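Fructose-bisphosphate aldolase (PDB 2FJK) belongs to the class II aldolases, enzymes built on a TIM barrel, and holds 1,3-dihydroxyacetonephosphate in a pocket of the chain. Local coordinates at residues V75-D80 with E94-V99; E35-M40 with A71-A76; Y17-F22 with P43-L48; D168-A173 with K199-P204. All blocks are in the same frame, centred on the assembly; numbering follows the deposited sequence.

Contact 1. Residues V75-D80 with E94-V99; sequences VAVHLD and EGFTSV. With 13P (1,3-dihydroxyacetonephosphate), chain E.
The packing between Val75-Asp80 and Glu94-Val99 is densest around Val77, where backbone and side chain are both engaged. Its N-H points almost straight at Thr97 OG1, with Val77 N 3.1 Å from that oxygen and an angle of 160° at the hydrogen. The torsion chi1 61° places Thr97 OG1 between its own backbone N and carbonyl carbon, where it accepts this N-H; the same oxygen is also hydrogen-bonded to Val3 O. Val77 O accepts Thr97 N at 3.0 Å, in the carbonyl plane, and a weak second bond from Ser98 N at 3.4 Å. Past His78, Leu79 N donates to Ser98 O at 3.1 Å, so the two segments exchange bonds on both sides of the single bridge between His78 and Ser98. Strand 75-78, helix 85-93 and strand 98-101 follow one another as a beta-alpha-beta unit of the TIM barrel, and this contact joins its two strands. Toward helix 50-68, Val77 CG1, anti to the backbone N, lies over the centre of the Phe96 ring, 4.0 Å from its centroid, in a CH-pi contact; Leu79 N meets the edge of that ring. Ser98 lies over one face of the His78 ring, and both have outside partners: His78 ND1 binds Lys249 NZ and Ser98 OG binds Thr4 O. By contrast, partly exposed Glu94 and Gly95 do not touch the strand; Gly95, at positive phi, is the C-prime residue of a Schellman motif ending the helix. Beyond the strand, Asp80 OD1 accepts a hydrogen bond from O3 of 1,3-dihydroxyacetonephosphate at 3.1 Å.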
loop_
_atom_site.group_PDB
_atom_site.type_symbol
_atom_site.label_atom_id
_atom_site.label_comp_id
_atom_site.label_asym_id
_atom_site.label_seq_id
_atom_site.Cartn_x
_atom_site.Cartn_y
_atom_site.Cartn_z
ATOM N N VAL A 75 1.221 13.994 -10.353
ATOM C CA VAL A 75 1.273 12.840 -11.241
ATOM C C VAL A 75 -0.106 12.223 -11.437
ATOM O O VAL A 75 -0.822 11.968 -10.468
ATOM C CB VAL A 75 2.204 11.732 -10.694
ATOM C CG1 VAL A 75 2.083 10.480 -11.560
ATOM C CG2 VAL A 75 3.649 12.220 -10.666
ATOM N N ALA A 76 -0.468 11.983 -12.694
ATOM C CA ALA A 76 -1.747 11.360 -13.024
ATOM C C ALA A 76 -1.457 10.015 -13.680
ATOM O O ALA A 76 -0.473 9.871 -14.405
ATOM C CB ALA A 76 -2.545 12.243 -13.983
ATOM N N VAL A 77 -2.313 9.035 -13.411
ATOM C CA VAL A 77 -2.180 7.703 -13.991
ATOM C C VAL A 77 -3.399 7.474 -14.907
ATOM O O VAL A 77 -4.516 7.284 -14.423
ATOM C CB VAL A 77 -2.122 6.643 -12.872
ATOM C CG1 VAL A 77 -2.037 5.245 -13.466
ATOM C CG2 VAL A 77 -0.908 6.923 -11.960
ATOM N N HIS A 78 -3.174 7.520 -16.226
ATOM C CA HIS A 78 -4.240 7.360 -17.229
ATOM C C HIS A 78 -4.228 6.042 -18.002
ATOM O O HIS A 78 -3.165 5.492 -18.286
ATOM C CB HIS A 78 -4.183 8.492 -18.262
ATOM C CG HIS A 78 -4.486 9.848 -17.708
ATOM N ND1 HIS A 78 -5.053 10.848 -18.468
ATOM C CD2 HIS A 78 -4.289 10.378 -16.477
ATOM C CE1 HIS A 78 -5.196 11.935 -17.730
ATOM N NE2 HIS A 78 -4.741 11.676 -16.517
ATOM N N LEU A 79 -5.419 5.566 -18.369
ATOM C CA LEU A 79 -5.570 4.321 -19.119
ATOM C C LEU A 79 -5.085 4.446 -20.571
ATOM O O LEU A 79 -4.242 3.678 -21.005
ATOM C CB LEU A 79 -7.030 3.852 -19.091
ATOM C CG LEU A 79 -7.454 2.768 -20.098
ATOM C CD1 LEU A 79 -6.568 1.535 -19.974
ATOM C CD2 LEU A 79 -8.916 2.398 -19.856
ATOM N N ASP A 80 -5.604 5.396 -21.335
ATOM C CA ASP A 80 -5.133 5.538 -22.718
ATOM C C ASP A 80 -5.728 4.510 -23.708
ATOM O O ASP A 80 -5.365 3.326 -23.718
ATOM C CB ASP A 80 -3.594 5.463 -22.746
ATOM C CG ASP A 80 -3.000 5.880 -24.081
ATOM O OD1 ASP A 80 -3.398 6.944 -24.599
ATOM O OD2 ASP A 80 -2.125 5.153 -24.603
ATOM N N GLU A 94 -7.950 -0.713 -10.522
ATOM C CA GLU A 94 -6.521 -0.651 -10.246
ATOM C C GLU A 94 -6.050 0.742 -9.821
ATOM O O GLU A 94 -4.852 1.017 -9.808
ATOM C CB GLU A 94 -5.720 -1.083 -11.475
ATOM C CG GLU A 94 -5.530 -2.585 -11.596
ATOM C CD GLU A 94 -5.821 -3.316 -10.300
ATOM O OE1 GLU A 94 -6.171 -2.646 -9.307
ATOM O OE2 GLU A 94 -5.698 -4.557 -10.280
ATOM N N GLY A 95 -6.988 1.622 -9.483
ATOM C CA GLY A 95 -6.616 2.950 -9.007
ATOM C C GLY A 95 -6.243 4.068 -9.970
ATOM O O GLY A 95 -5.723 5.095 -9.533
ATOM N N PHE A 96 -6.494 3.894 -11.264
ATOM C CA PHE A 96 -6.171 4.937 -12.223
ATOM C C PHE A 96 -6.987 6.173 -11.870
ATOM O O PHE A 96 -8.118 6.069 -11.392
ATOM C CB PHE A 96 -6.481 4.477 -13.649
ATOM C CG PHE A 96 -5.521 3.433 -14.172
ATOM C CD1 PHE A 96 -5.042 2.422 -13.340
ATOM C CD2 PHE A 96 -5.124 3.441 -15.503
ATOM C CE1 PHE A 96 -4.184 1.432 -13.830
ATOM C CE2 PHE A 96 -4.268 2.455 -16.007
ATOM C CZ PHE A 96 -3.797 1.451 -15.171
ATOM N N THR A 97 -6.404 7.341 -12.110
ATOM C CA THR A 97 -7.062 8.600 -11.787
ATOM C C THR A 97 -7.734 9.254 -12.990
ATOM O O THR A 97 -8.370 10.305 -12.869
ATOM C CB THR A 97 -6.053 9.567 -11.169
ATOM O OG1 THR A 97 -5.006 9.826 -12.109
ATOM C CG2 THR A 97 -5.461 8.953 -9.913
ATOM N N SER A 98 -7.586 8.617 -14.147
ATOM C CA SER A 98 -8.188 9.098 -15.381
ATOM C C SER A 98 -8.250 7.951 -16.385
ATOM O O SER A 98 -7.265 7.234 -16.597
ATOM C CB SER A 98 -7.363 10.236 -15.969
ATOM O OG SER A 98 -6.550 10.861 -14.981
ATOM N N VAL A 99 -9.417 7.770 -16.991
ATOM C CA VAL A 99 -9.588 6.710 -17.963
ATOM C C VAL A 99 -9.976 7.272 -19.310
ATOM O O VAL A 99 -10.393 8.430 -19.431
ATOM C CB VAL A 99 -10.670 5.714 -17.541
ATOM C CG1 VAL A 99 -10.284 5.060 -16.230
ATOM C CG2 VAL A 99 -12.013 6.425 -17.436
HETATM P P 13P E . 3.399 7.386 -30.488
HETATM O O1P 13P E . 3.581 5.946 -31.171
HETATM O O2P 13P E . 3.507 8.452 -31.654
HETATM O O3P 13P E . 4.550 7.615 -29.461
HETATM O O1 13P E . 1.969 7.422 -29.758
HETATM C C1 13P E . 1.835 8.172 -28.552
HETATM C C2 13P E . 0.352 8.238 -28.286
HETATM O O2 13P E . -0.402 8.624 -29.175
HETATM C C3 13P E . -0.219 7.830 -26.928
HETATM O O3 13P E . -1.642 7.863 -26.958
#

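Contact 2. Residues E35-M40 with A71-A76; sequences EAAEEM and ARVPVA
Two successive bends fold the Glu38 side chain back toward Ala71-Ala76: CG lies anti to the carbonyl carbon and beside the backbone N (chi1 -64°), and the chain turns again at chi2 (-63°). The carboxylate is thereby delivered to the backbone of Arg72. Arg72 N donates to Glu38 OE2 at 2.9 Å, nearly straight at 173°, and the acceptor uses its syn lone pair, on the side of the other oxygen. The Arg72 side chain takes no such part; it runs extended from CG to NE and leads away, with Arg72 NE 6.0 Å from Glu38 OE2, so the opposite charges influence each other at most at a distance. The second oxygen, Glu38 OE1, comes down beside Val73, 3.1 Å from its CG1. The other branch of Val73 makes the apolar part of the contact, its CG2 meeting Ala37 CB at 4.0 Å. A carboxylate at the last turn of a helix thus holds the loop leading into a strand. Around this pairing, Ala37 also packs on Val44 of strand 44-47, Val73 touches Ala305 and bonds through its backbone to Met1, and Ala36 of helix 27-38 packs on helix 277-299.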
loop_
_atom_site.group_PDB
_atom_site.type_symbol
_atom_site.label_atom_id
_atom_site.label_comp_id
_atom_site.label_asym_id
_atom_site.label_seq_id
_atom_site.Cartn_x
_atom_site.Cartn_y
_atom_site.Cartn_z
ATOM N N GLU A 35 11.490 10.225 -12.553
ATOM C CA GLU A 35 12.704 10.921 -12.147
ATOM C C GLU A 35 12.836 12.165 -13.013
ATOM O O GLU A 35 13.169 13.252 -12.514
ATOM C CB GLU A 35 13.924 10.028 -12.326
ATOM C CG GLU A 35 14.034 8.936 -11.292
ATOM C CD GLU A 35 15.196 8.014 -11.567
ATOM O OE1 GLU A 35 16.259 8.525 -11.965
ATOM O OE2 GLU A 35 15.050 6.788 -11.374
ATOM N N ALA A 36 12.572 12.001 -14.308
ATOM C CA ALA A 36 12.631 13.121 -15.237
ATOM C C ALA A 36 11.646 14.173 -14.720
ATOM O O ALA A 36 11.915 15.369 -14.775
ATOM C CB ALA A 36 12.236 12.662 -16.641
ATOM N N ALA A 37 10.516 13.718 -14.194
ATOM C CA ALA A 37 9.513 14.632 -13.651
ATOM C C ALA A 37 10.012 15.350 -12.382
ATOM O O ALA A 37 9.786 16.551 -12.225
ATOM C CB ALA A 37 8.226 13.880 -13.350
ATOM N N GLU A 38 10.670 14.622 -11.478
ATOM C CA GLU A 38 11.182 15.241 -10.249
ATOM C C GLU A 38 12.191 16.295 -10.694
ATOM O O GLU A 38 12.139 17.442 -10.257
ATOM C CB GLU A 38 11.844 14.202 -9.334
ATOM C CG GLU A 38 10.885 13.135 -8.810
ATOM C CD GLU A 38 9.782 13.707 -7.935
ATOM O OE1 GLU A 38 9.418 14.890 -8.123
ATOM O OE2 GLU A 38 9.265 12.971 -7.068
ATOM N N GLU A 39 13.118 15.900 -11.560
ATOM C CA GLU A 39 14.059 16.866 -12.109
ATOM C C GLU A 39 13.110 17.690 -12.985
ATOM O O GLU A 39 12.034 17.213 -13.345
ATOM C CB GLU A 39 15.107 16.169 -12.982
ATOM C CG GLU A 39 16.081 15.298 -12.213
ATOM C CD GLU A 39 17.136 14.663 -13.105
ATOM O OE1 GLU A 39 17.631 15.342 -14.030
ATOM O OE2 GLU A 39 17.480 13.487 -12.867
HETATM N N MSE A 40 13.468 18.916 -13.324
HETATM C CA MSE A 40 12.566 19.716 -14.148
HETATM C C MSE A 40 11.335 20.177 -13.374
HETATM O O MSE A 40 10.616 21.060 -13.837
HETATM C CB MSE A 40 12.107 18.927 -15.383
HETATM C CG MSE A 40 12.843 19.276 -16.664
HETATM SE SE MSE A 40 14.660 18.681 -16.658
HETATM C CE MSE A 40 15.438 20.091 -15.575
ATOM N N ALA A 71 5.538 10.594 -5.308
ATOM C CA ALA A 71 6.181 11.680 -6.049
ATOM C C ALA A 71 5.957 13.069 -5.447
ATOM O O ALA A 71 4.932 13.327 -4.822
ATOM C CB ALA A 71 5.715 11.668 -7.486
ATOM N N ARG A 72 6.923 13.959 -5.663
ATOM C CA ARG A 72 6.855 15.324 -5.155
ATOM C C ARG A 72 6.331 16.325 -6.181
ATOM O O ARG A 72 6.409 17.538 -5.966
ATOM C CB ARG A 72 8.236 15.762 -4.655
ATOM C CG ARG A 72 8.678 15.038 -3.386
ATOM C CD ARG A 72 10.070 15.470 -2.927
ATOM N NE ARG A 72 10.308 15.129 -1.524
ATOM C CZ ARG A 72 9.658 15.680 -0.500
ATOM N NH1 ARG A 72 8.728 16.603 -0.715
ATOM N NH2 ARG A 72 9.935 15.304 0.744
ATOM N N VAL A 73 5.809 15.815 -7.296
ATOM C CA VAL A 73 5.241 16.653 -8.351
ATOM C C VAL A 73 3.877 16.064 -8.669
ATOM O O VAL A 73 3.599 14.931 -8.292
ATOM C CB VAL A 73 6.101 16.647 -9.651
ATOM C CG1 VAL A 73 7.523 17.088 -9.341
ATOM C CG2 VAL A 73 6.099 15.259 -10.282
ATOM N N PRO A 74 2.999 16.826 -9.344
ATOM C CA PRO A 74 1.674 16.276 -9.663
ATOM C C PRO A 74 1.808 15.142 -10.668
ATOM O O PRO A 74 2.442 15.309 -11.708
ATOM C CB PRO A 74 0.927 17.470 -10.261
ATOM C CG PRO A 74 1.642 18.673 -9.658
ATOM C CD PRO A 74 3.085 18.246 -9.723
ATOM N N VAL A 75 1.221 13.994 -10.353
ATOM C CA VAL A 75 1.273 12.840 -11.241
ATOM C C VAL A 75 -0.106 12.223 -11.437
ATOM O O VAL A 75 -0.822 11.968 -10.468
ATOM C CB VAL A 75 2.204 11.732 -10.694
ATOM C CG1 VAL A 75 2.083 10.480 -11.560
ATOM C CG2 VAL A 75 3.649 12.220 -10.666
ATOM N N ALA A 76 -0.468 11.983 -12.694
ATOM C CA ALA A 76 -1.747 11.360 -13.024
ATOM C C ALA A 76 -1.457 10.015 -13.680
ATOM O O ALA A 76 -0.473 9.871 -14.405
ATOM C CB ALA A 76 -2.545 12.243 -13.983
#

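Contact 3. Residues Y17-F22 with P43-L48; sequences YGVGAF and PVILAL
Four backbone links join Tyr17-Phe22 to Pro43-Leu48, three direct and one through water. At the entry to the strands a water accepts from Gly20 N at 2.9 Å and donates to Pro43 O at 2.8 Å, bridging two groups that do not bond directly. Gly20 O then takes Ile45 N at 3.1 Å, in the carbonyl plane. Ile45 O answers by accepting Phe22 N at 3.0 Å, nearly along its C=O axis. The last bond, Ala47 N to Phe22 O at 2.9 Å, is straight at the hydrogen (166°), but its donor stands above the carbonyl plane, 49° out of it. This ladder is parallel and joins the two strands of the beta-alpha-beta unit formed by strand 19-23, helix 27-38 and strand 44-47 in the TIM barrel. The intervening backbone groups turn to the next strands: Val19 and Ala21 bond to strand 247-252, and Leu46 bonds to Ala76 and His78. Side chains separate by face. Ala21 CB rests on Ile45 CB at 3.9 Å, on the face where both also touch Lys249. On the other face the Phe22 ring crosses Val44 at about a right angle, its CD1 3.7 Å from Val44 CG2, and both residues meet Ile33 of helix 27-38. Before the ladder, Val19 CG2 packs on Pro43 CG at 3.7 Å, with Ile8 of helix 6-14 touching both residues.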
loop_
_atom_site.group_PDB
_atom_site.type_symbol
_atom_site.label_atom_id
_atom_site.label_comp_id
_atom_site.label_asym_id
_atom_site.label_seq_id
_atom_site.Cartn_x
_atom_site.Cartn_y
_atom_site.Cartn_z
ATOM N N TYR A 17 0.824 25.830 -21.990
ATOM C CA TYR A 17 1.928 24.880 -21.961
ATOM C C TYR A 17 1.316 23.485 -21.901
ATOM O O TYR A 17 0.172 23.321 -21.469
ATOM C CB TYR A 17 2.867 25.145 -20.768
ATOM C CG TYR A 17 2.332 24.776 -19.405
ATOM C CD1 TYR A 17 2.248 23.442 -19.002
ATOM C CD2 TYR A 17 1.931 25.763 -18.505
ATOM C CE1 TYR A 17 1.781 23.098 -17.742
ATOM C CE2 TYR A 17 1.458 25.429 -17.238
ATOM C CZ TYR A 17 1.387 24.095 -16.865
ATOM O OH TYR A 17 0.928 23.757 -15.614
ATOM N N GLY A 18 2.066 22.488 -22.354
ATOM C CA GLY A 18 1.553 21.131 -22.350
ATOM C C GLY A 18 2.210 20.203 -21.347
ATOM O O GLY A 18 3.380 20.353 -20.997
ATOM N N VAL A 19 1.435 19.234 -20.884
ATOM C CA VAL A 19 1.912 18.254 -19.929
ATOM C C VAL A 19 2.127 16.951 -20.674
ATOM O O VAL A 19 1.256 16.502 -21.420
ATOM C CB VAL A 19 0.884 18.022 -18.817
ATOM C CG1 VAL A 19 1.238 16.771 -18.035
ATOM C CG2 VAL A 19 0.843 19.230 -17.904
ATOM N N GLY A 20 3.291 16.348 -20.476
ATOM C CA GLY A 20 3.581 15.101 -21.161
ATOM C C GLY A 20 2.974 13.857 -20.540
ATOM O O GLY A 20 2.964 13.695 -19.319
ATOM N N ALA A 21 2.436 12.989 -21.390
ATOM C CA ALA A 21 1.869 11.722 -20.949
ATOM C C ALA A 21 2.860 10.742 -21.553
ATOM O O ALA A 21 3.180 10.832 -22.741
ATOM C CB ALA A 21 0.464 11.509 -21.531
ATOM N N PHE A 22 3.373 9.831 -20.736
ATOM C CA PHE A 22 4.353 8.876 -21.216
ATOM C C PHE A 22 3.962 7.442 -20.906
ATOM O O PHE A 22 3.623 7.107 -19.766
ATOM C CB PHE A 22 5.722 9.183 -20.613
ATOM C CG PHE A 22 6.179 10.600 -20.835
ATOM C CD1 PHE A 22 5.741 11.626 -20.005
ATOM C CD2 PHE A 22 7.042 10.908 -21.882
ATOM C CE1 PHE A 22 6.153 12.943 -20.209
ATOM C CE2 PHE A 22 7.462 12.224 -22.099
ATOM C CZ PHE A 22 7.014 13.244 -21.258
ATOM N N PRO A 43 4.869 18.563 -13.885
ATOM C CA PRO A 43 3.742 17.670 -13.609
ATOM C C PRO A 43 3.906 16.587 -14.670
ATOM O O PRO A 43 4.590 16.822 -15.656
ATOM C CB PRO A 43 2.529 18.564 -13.852
ATOM C CG PRO A 43 3.032 19.543 -14.903
ATOM C CD PRO A 43 4.407 19.866 -14.406
ATOM N N VAL A 44 3.320 15.410 -14.478
ATOM C CA VAL A 44 3.471 14.348 -15.467
ATOM C C VAL A 44 2.318 13.354 -15.407
ATOM O O VAL A 44 1.646 13.222 -14.385
ATOM C CB VAL A 44 4.807 13.575 -15.263
ATOM C CG1 VAL A 44 4.749 12.751 -13.987
ATOM C CG2 VAL A 44 5.096 12.678 -16.471
ATOM N N ILE A 45 2.096 12.666 -16.521
ATOM C CA ILE A 45 1.046 11.666 -16.626
ATOM C C ILE A 45 1.653 10.318 -16.987
ATOM O O ILE A 45 2.405 10.208 -17.957
ATOM C CB ILE A 45 0.018 12.038 -17.719
ATOM C CG1 ILE A 45 -0.769 13.281 -17.295
ATOM C CG2 ILE A 45 -0.946 10.882 -17.954
ATOM C CD1 ILE A 45 -1.748 13.775 -18.345
ATOM N N LEU A 46 1.347 9.299 -16.195
ATOM C CA LEU A 46 1.830 7.953 -16.483
ATOM C C LEU A 46 0.720 7.268 -17.290
ATOM O O LEU A 46 -0.393 7.063 -16.799
ATOM C CB LEU A 46 2.122 7.198 -15.183
ATOM C CG LEU A 46 3.298 7.769 -14.385
ATOM C CD1 LEU A 46 3.608 6.894 -13.187
ATOM C CD2 LEU A 46 4.506 7.829 -15.282
ATOM N N ALA A 47 1.020 6.946 -18.544
ATOM C CA ALA A 47 0.044 6.313 -19.423
ATOM C C ALA A 47 0.271 4.820 -19.565
ATOM O O ALA A 47 1.394 4.362 -19.781
ATOM C CB ALA A 47 0.074 6.981 -20.811
ATOM N N LEU A 48 -0.802 4.059 -19.427
ATOM C CA LEU A 48 -0.712 2.627 -19.574
ATOM C C LEU A 48 -1.763 2.118 -20.549
ATOM O O LEU A 48 -2.951 2.182 -20.275
ATOM C CB LEU A 48 -0.895 1.926 -18.232
ATOM C CG LEU A 48 0.272 1.930 -17.251
ATOM C CD1 LEU A 48 0.409 3.309 -16.602
ATOM C CD2 LEU A 48 0.020 0.860 -16.199
HETATM O O HOH W 1 5.287 16.808 -18.393
#

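Contact 4. Residues D168-A173 with K199-P204; sequences DYLAVA and KLVPAP
Apolar packing carries most of the meeting of Asp168-Ala173 with Lys199-Pro204, and it has two centres. In the first, Tyr169 presents the edge of its ring to a proline: CD1 lies 3.7 Å from Pro204 CG, which sits near the ring plane rather than over a face. In the second, Leu170 and Val201 cross at about a right angle, Leu170 CD2 reaching Val201 CG1 at 3.9 Å. Leu170 CG and Val201 CG1 are both anti to their backbone N (chi1 174° and -175°). A further layer is carbon against carbonyl: Asp168 O lies 3.5 Å from Ala203 CB and equally near Pro204 CD. Polar groups find their partners outside the pair. Tyr169 OH bonds to Thr128 OG1 and Thr4 O, Asp168 OD2 to Val129 N and His123 NE2, and Val201 O to Arg13 NH1. The contact thereby brings the approach to strand 171-172 against the turn between helix 191-200 and strand 205-207, neighbouring parts of the TIM barrel, with Met162 of helix 155-164 touching both Leu170 and Ala203. With only van der Waals contacts between the segments, their fit probably rests on shape, while bonds from Tyr169 and Asp168 to surrounding residues, and from Leu170 to Val206, help set the orientation.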
loop_
_atom_site.group_PDB
_atom_site.type_symbol
_atom_site.label_atom_id
_atom_site.label_comp_id
_atom_site.label_asym_id
_atom_site.label_seq_id
_atom_site.Cartn_x
_atom_site.Cartn_y
_atom_site.Cartn_z
ATOM N N ASP A 168 -13.960 15.017 -19.726
ATOM C CA ASP A 168 -13.175 16.114 -19.190
ATOM C C ASP A 168 -12.076 16.648 -20.109
ATOM O O ASP A 168 -11.677 17.804 -19.974
ATOM C CB ASP A 168 -12.523 15.670 -17.873
ATOM C CG ASP A 168 -13.514 15.078 -16.903
ATOM O OD1 ASP A 168 -14.323 15.843 -16.348
ATOM O OD2 ASP A 168 -13.489 13.848 -16.699
ATOM N N TYR A 169 -11.581 15.832 -21.036
ATOM C CA TYR A 169 -10.477 16.286 -21.887
ATOM C C TYR A 169 -10.730 16.431 -23.387
ATOM O O TYR A 169 -10.877 17.544 -23.885
ATOM C CB TYR A 169 -9.258 15.379 -21.666
ATOM C CG TYR A 169 -8.970 15.112 -20.207
ATOM C CD1 TYR A 169 -9.028 16.146 -19.275
ATOM C CD2 TYR A 169 -8.665 13.824 -19.749
ATOM C CE1 TYR A 169 -8.800 15.915 -17.935
ATOM C CE2 TYR A 169 -8.430 13.580 -18.393
ATOM C CZ TYR A 169 -8.502 14.635 -17.495
ATOM O OH TYR A 169 -8.279 14.443 -16.148
ATOM N N LEU A 170 -10.755 15.309 -24.095
ATOM C CA LEU A 170 -10.971 15.262 -25.547
ATOM C C LEU A 170 -9.700 15.237 -26.383
ATOM O O LEU A 170 -8.994 16.232 -26.507
ATOM C CB LEU A 170 -11.854 16.419 -26.047
ATOM C CG LEU A 170 -11.957 16.454 -27.584
ATOM C CD1 LEU A 170 -12.624 15.175 -28.069
ATOM C CD2 LEU A 170 -12.736 17.674 -28.060
ATOM N N ALA A 171 -9.427 14.079 -26.967
ATOM C CA ALA A 171 -8.271 13.889 -27.830
ATOM C C ALA A 171 -8.748 14.244 -29.244
ATOM O O ALA A 171 -9.794 13.768 -29.687
ATOM C CB ALA A 171 -7.815 12.435 -27.765
ATOM N N VAL A 172 -7.998 15.083 -29.946
ATOM C CA VAL A 172 -8.409 15.484 -31.287
ATOM C C VAL A 172 -7.573 14.894 -32.414
ATOM O O VAL A 172 -6.399 14.569 -32.238
ATOM C CB VAL A 172 -8.411 17.023 -31.428
ATOM C CG1 VAL A 172 -9.302 17.630 -30.349
ATOM C CG2 VAL A 172 -6.989 17.566 -31.324
ATOM N N ALA A 173 -8.200 14.765 -33.578
ATOM C CA ALA A 173 -7.547 14.226 -34.773
ATOM C C ALA A 173 -7.214 15.369 -35.727
ATOM O O ALA A 173 -8.103 15.922 -36.380
ATOM C CB ALA A 173 -8.470 13.225 -35.465
ATOM N N LYS A 199 -11.684 26.882 -29.961
ATOM C CA LYS A 199 -12.607 27.997 -29.790
ATOM C C LYS A 199 -13.991 27.528 -29.368
ATOM O O LYS A 199 -14.759 28.285 -28.775
ATOM C CB LYS A 199 -12.702 28.816 -31.077
ATOM C CG LYS A 199 -11.381 29.415 -31.531
ATOM C CD LYS A 199 -11.585 30.407 -32.662
ATOM C CE LYS A 199 -10.264 31.006 -33.116
ATOM N NZ LYS A 199 -10.447 31.980 -34.224
ATOM N N LEU A 200 -14.311 26.277 -29.669
ATOM C CA LEU A 200 -15.618 25.740 -29.322
ATOM C C LEU A 200 -15.563 24.793 -28.130
ATOM O O LEU A 200 -16.567 24.573 -27.453
ATOM C CB LEU A 200 -16.223 25.020 -30.533
ATOM C CG LEU A 200 -16.280 25.825 -31.839
ATOM C CD1 LEU A 200 -17.182 25.110 -32.842
ATOM C CD2 LEU A 200 -16.815 27.228 -31.564
ATOM N N VAL A 201 -14.386 24.235 -27.874
ATOM C CA VAL A 201 -14.218 23.311 -26.762
ATOM C C VAL A 201 -13.202 23.860 -25.773
ATOM O O VAL A 201 -11.994 23.802 -26.008
ATOM C CB VAL A 201 -13.754 21.925 -27.256
ATOM C CG1 VAL A 201 -13.695 20.949 -26.090
ATOM C CG2 VAL A 201 -14.706 21.416 -28.329
ATOM N N PRO A 202 -13.685 24.406 -24.648
ATOM C CA PRO A 202 -12.843 24.982 -23.594
ATOM C C PRO A 202 -12.026 23.949 -22.816
ATOM O O PRO A 202 -10.912 24.235 -22.382
ATOM C CB PRO A 202 -13.853 25.709 -22.715
ATOM C CG PRO A 202 -15.058 24.832 -22.821
ATOM C CD PRO A 202 -15.113 24.522 -24.298
ATOM N N ALA A 203 -12.576 22.751 -22.651
ATOM C CA ALA A 203 -11.892 21.680 -21.931
ATOM C C ALA A 203 -10.487 21.464 -22.483
ATOM O O ALA A 203 -10.198 21.813 -23.621
ATOM C CB ALA A 203 -12.689 20.402 -22.033
ATOM N N PRO A 204 -9.581 20.905 -21.669
ATOM C CA PRO A 204 -8.230 20.687 -22.191
ATOM C C PRO A 204 -8.200 19.718 -23.374
ATOM O O PRO A 204 -8.934 18.733 -23.394
ATOM C CB PRO A 204 -7.457 20.180 -20.970
ATOM C CG PRO A 204 -8.507 19.706 -20.030
ATOM C CD PRO A 204 -9.639 20.657 -20.221
#

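From the N terminus, contact 3 comes first, closing the loop from strand 19-23 through helix 27-38 to strand 44-47. Contact 2 crosses it: it opens on that helix, inside the loop of contact 3, and closes beyond it at the lead-in to strand 75-78. Contact 1 begins where contact 2 ends, sharing Val75 and Ala76, and closes on strand 98-101. Strands 44-47 and 75-78 are sheet neighbours, so contacts 1 and 3 meet through the backbone. Contact 4 follows in series, tying the lead-in to strand 171-172 to the turn between helix 191-200 and strand 205-207. It touches contact 1, where Tyr169 packs on His78, but does not touch contacts 2 and 3.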